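Local coordinates for circadian clock oscillator protein KaiA (Nostoc sp., PDB 1R5Q), which probably stimulates autophosphorylation of the clock protein KaiC as part of the cyanobacterial KaiABC circadian oscillator, acting as a homodimer, at residues Ile36-Ile40 with Asp87-His91. Sequence-based numbering, arbitrary orientation.
Sequences IDKFI and DILAH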
ATOM      1  N   ILE A  36       2.259   7.991   2.611  1.00 41.83           N
ATOM      2  CA  ILE A  36       2.908   6.734   2.959  1.00 41.12           C
ATOM      3  C   ILE A  36       2.971   6.558   4.468  1.00 41.65           C
ATOM      4  O   ILE A  36       2.709   5.480   4.979  1.00 39.77           O
ATOM      5  CB  ILE A  36       4.348   6.655   2.373  1.00 39.51           C
ATOM      6  CG1 ILE A  36       4.282   6.436   0.853  1.00 38.64           C
ATOM      7  CG2 ILE A  36       5.122   5.509   3.019  1.00 38.69           C
ATOM      8  CD1 ILE A  36       5.635   6.524   0.173  1.00 36.17           C
ATOM      9  N   ASP A  37       3.316   7.625   5.177  1.00 42.66           N
ATOM     10  CA  ASP A  37       3.414   7.548   6.626  1.00 43.91           C
ATOM     11  C   ASP A  37       2.064   7.195   7.240  1.00 43.34           C
ATOM     12  O   ASP A  37       1.991   6.398   8.168  1.00 43.12           O
ATOM     13  CB  ASP A  37       3.940   8.868   7.201  1.00 46.37           C
ATOM     14  CG  ASP A  37       5.453   9.014   7.043  1.00 50.16           C
ATOM     15  OD1 ASP A  37       6.178   7.993   7.162  1.00 51.97           O
ATOM     16  OD2 ASP A  37       5.924  10.152   6.822  1.00 51.21           O
ATOM     17  N   LYS A  38       0.995   7.763   6.696  1.00 42.59           N
ATOM     18  CA  LYS A  38      -0.350   7.497   7.202  1.00 42.78           C
ATOM     19  C   LYS A  38      -0.819   6.075   6.904  1.00 40.41           C
ATOM     20  O   LYS A  38      -1.469   5.445   7.742  1.00 38.44           O
ATOM     21  CB  LYS A  38      -1.350   8.495   6.611  1.00 45.69           C
ATOM     22  CG  LYS A  38      -1.200   9.909   7.137  1.00 50.14           C
ATOM     23  CD  LYS A  38      -2.329  10.815   6.618  1.00 53.42           C
ATOM     24  CE  LYS A  38      -3.713  10.278   6.999  1.00 55.57           C
ATOM     25  NZ  LYS A  38      -4.828  11.186   6.553  1.00 57.96           N
ATOM     26  N   PHE A  39      -0.509   5.588   5.700  1.00 37.40           N
ATOM     27  CA  PHE A  39      -0.865   4.237   5.284  1.00 35.81           C
ATOM     28  C   PHE A  39      -0.133   3.246   6.196  1.00 34.71           C
ATOM     29  O   PHE A  39      -0.711   2.262   6.664  1.00 33.82           O
ATOM     30  CB  PHE A  39      -0.448   3.990   3.810  1.00 34.77           C
ATOM     31  CG  PHE A  39      -0.677   2.560   3.332  1.00 32.47           C
ATOM     32  CD1 PHE A  39      -1.936   2.143   2.913  1.00 30.29           C
ATOM     33  CD2 PHE A  39       0.360   1.626   3.344  1.00 31.90           C
ATOM     34  CE1 PHE A  39      -2.164   0.842   2.525  1.00 29.79           C
ATOM     35  CE2 PHE A  39       0.138   0.301   2.953  1.00 30.40           C
ATOM     36  CZ  PHE A  39      -1.119  -0.092   2.546  1.00 31.39           C
ATOM     37  N   ILE A  40       1.145   3.506   6.440  1.00 32.97           N
ATOM     38  CA  ILE A  40       1.939   2.622   7.284  1.00 32.92           C
ATOM     39  C   ILE A  40       1.370   2.538   8.713  1.00 33.57           C
ATOM     40  O   ILE A  40       1.220   1.456   9.272  1.00 31.33           O
ATOM     41  CB  ILE A  40       3.407   3.094   7.333  1.00 32.06           C
ATOM     42  CG1 ILE A  40       4.028   2.955   5.929  1.00 32.49           C
ATOM     43  CG2 ILE A  40       4.197   2.297   8.369  1.00 31.56           C
ATOM     44  CD1 ILE A  40       3.873   1.555   5.290  1.00 32.73           C
ATOM     45  N   ASP A  87       9.401   0.074  -0.915  1.00 27.22           N
ATOM     46  CA  ASP A  87       9.404   1.261  -0.065  1.00 28.81           C
ATOM     47  C   ASP A  87       8.394   1.120   1.086  1.00 29.81           C
ATOM     48  O   ASP A  87       8.676   1.479   2.231  1.00 29.82           O
ATOM     49  CB  ASP A  87       9.072   2.473  -0.938  1.00 31.10           C
ATOM     50  CG  ASP A  87       9.410   3.813  -0.283  1.00 34.67           C
ATOM     51  OD1 ASP A  87       9.314   4.835  -0.989  1.00 34.64           O
ATOM     52  OD2 ASP A  87       9.759   3.863   0.916  1.00 35.26           O
ATOM     53  N   ILE A  88       7.226   0.574   0.769  1.00 28.75           N
ATOM     54  CA  ILE A  88       6.154   0.378   1.742  1.00 27.47           C
ATOM     55  C   ILE A  88       6.555  -0.678   2.768  1.00 26.06           C
ATOM     56  O   ILE A  88       6.433  -0.466   3.982  1.00 26.50           O
ATOM     57  CB  ILE A  88       4.852  -0.072   1.008  1.00 28.86           C
ATOM     58  CG1 ILE A  88       4.228   1.130   0.283  1.00 30.05           C
ATOM     59  CG2 ILE A  88       3.877  -0.750   1.989  1.00 27.81           C
ATOM     60  CD1 ILE A  88       3.699   2.179   1.218  1.00 32.10           C
ATOM     61  N   LEU A  89       7.050  -1.813   2.280  1.00 24.86           N
ATOM     62  CA  LEU A  89       7.466  -2.884   3.178  1.00 26.44           C
ATOM     63  C   LEU A  89       8.646  -2.493   4.065  1.00 26.55           C
ATOM     64  O   LEU A  89       8.710  -2.912   5.215  1.00 27.78           O
ATOM     65  CB  LEU A  89       7.784  -4.160   2.397  1.00 27.24           C
ATOM     66  CG  LEU A  89       6.588  -4.807   1.676  1.00 29.09           C
ATOM     67  CD1 LEU A  89       7.034  -6.054   0.913  1.00 26.74           C
ATOM     68  CD2 LEU A  89       5.510  -5.165   2.702  1.00 30.69           C
ATOM     69  N   ALA A  90       9.575  -1.709   3.531  1.00 26.45           N
ATOM     70  CA  ALA A  90      10.733  -1.248   4.298  1.00 27.45           C
ATOM     71  C   ALA A  90      10.240  -0.338   5.436  1.00 28.44           C
ATOM     72  O   ALA A  90      10.740  -0.412   6.564  1.00 26.92           O
ATOM     73  CB  ALA A  90      11.697  -0.461   3.395  1.00 26.72           C
ATOM     74  N   HIS A  91       9.290   0.549   5.122  1.00 28.20           N
ATOM     75  CA  HIS A  91       8.727   1.455   6.130  1.00 28.86           C
ATOM     76  C   HIS A  91       7.942   0.679   7.178  1.00 28.10           C
ATOM     77  O   HIS A  91       7.977   1.005   8.357  1.00 28.81           O
ATOM     78  CB  HIS A  91       7.797   2.494   5.493  1.00 31.59           C
ATOM     79  CG  HIS A  91       8.518   3.680   4.941  1.00 36.64           C
ATOM     80  ND1 HIS A  91       9.252   3.628   3.776  1.00 37.23           N
ATOM     81  CD2 HIS A  91       8.671   4.934   5.428  1.00 39.14           C
ATOM     82  CE1 HIS A  91       9.827   4.797   3.569  1.00 39.17           C
ATOM     83  NE2 HIS A  91       9.493   5.609   4.556  1.00 40.17           N
TER
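I88 overlaps three side chains of 36-40 at once. Its CD1 lies 4.0 Å from I36 CG2, where the two isoleucines meet at a slant, and also touches F39 CD2. Its CG2 sits 4.0 Å from F39 CE2, so the two methyls of I88 touch adjacent atoms of the phenylalanine ring, the side chain crossing that of F39 at about a right angle. I40 slides past I88 in the opposite direction: CG1 stands anti to the carbonyl carbon (chi1 -65°), and the bend at chi2, -53°, brings CD1 to I88 CG2 and within 3.5 Å of the backbone atom I88 O. I40 CG1 packs 3.8 Å from H91 CB. These residues join helices 33-45 and 82-100 in the four-helix bundle of the KaiA C-terminal domain, the short segments crossing at -57° with their axes 10.3 Å apart. Helix 8-24 covers the same apolar cluster, setting Y18 against F39 and I88, and I21 against I36 and F39. Cutting I40 back to an alanine removes CG1, CG2 and CD1, and would probably open a gap beside I88 CG2 and H91 CB. I36 CG2 lies over one face of the H91 imidazole, off-centre. The ring's rotation is fixed from its own helix: H91 ND1 donates to D87 O at 2.7 Å, nearly in the ring plane, and D87 O also accepts the backbone H91 N, so two donors share it. D37 pairs with K33 in a salt bridge, while D87 OD1 hydrogen-bonds Y25.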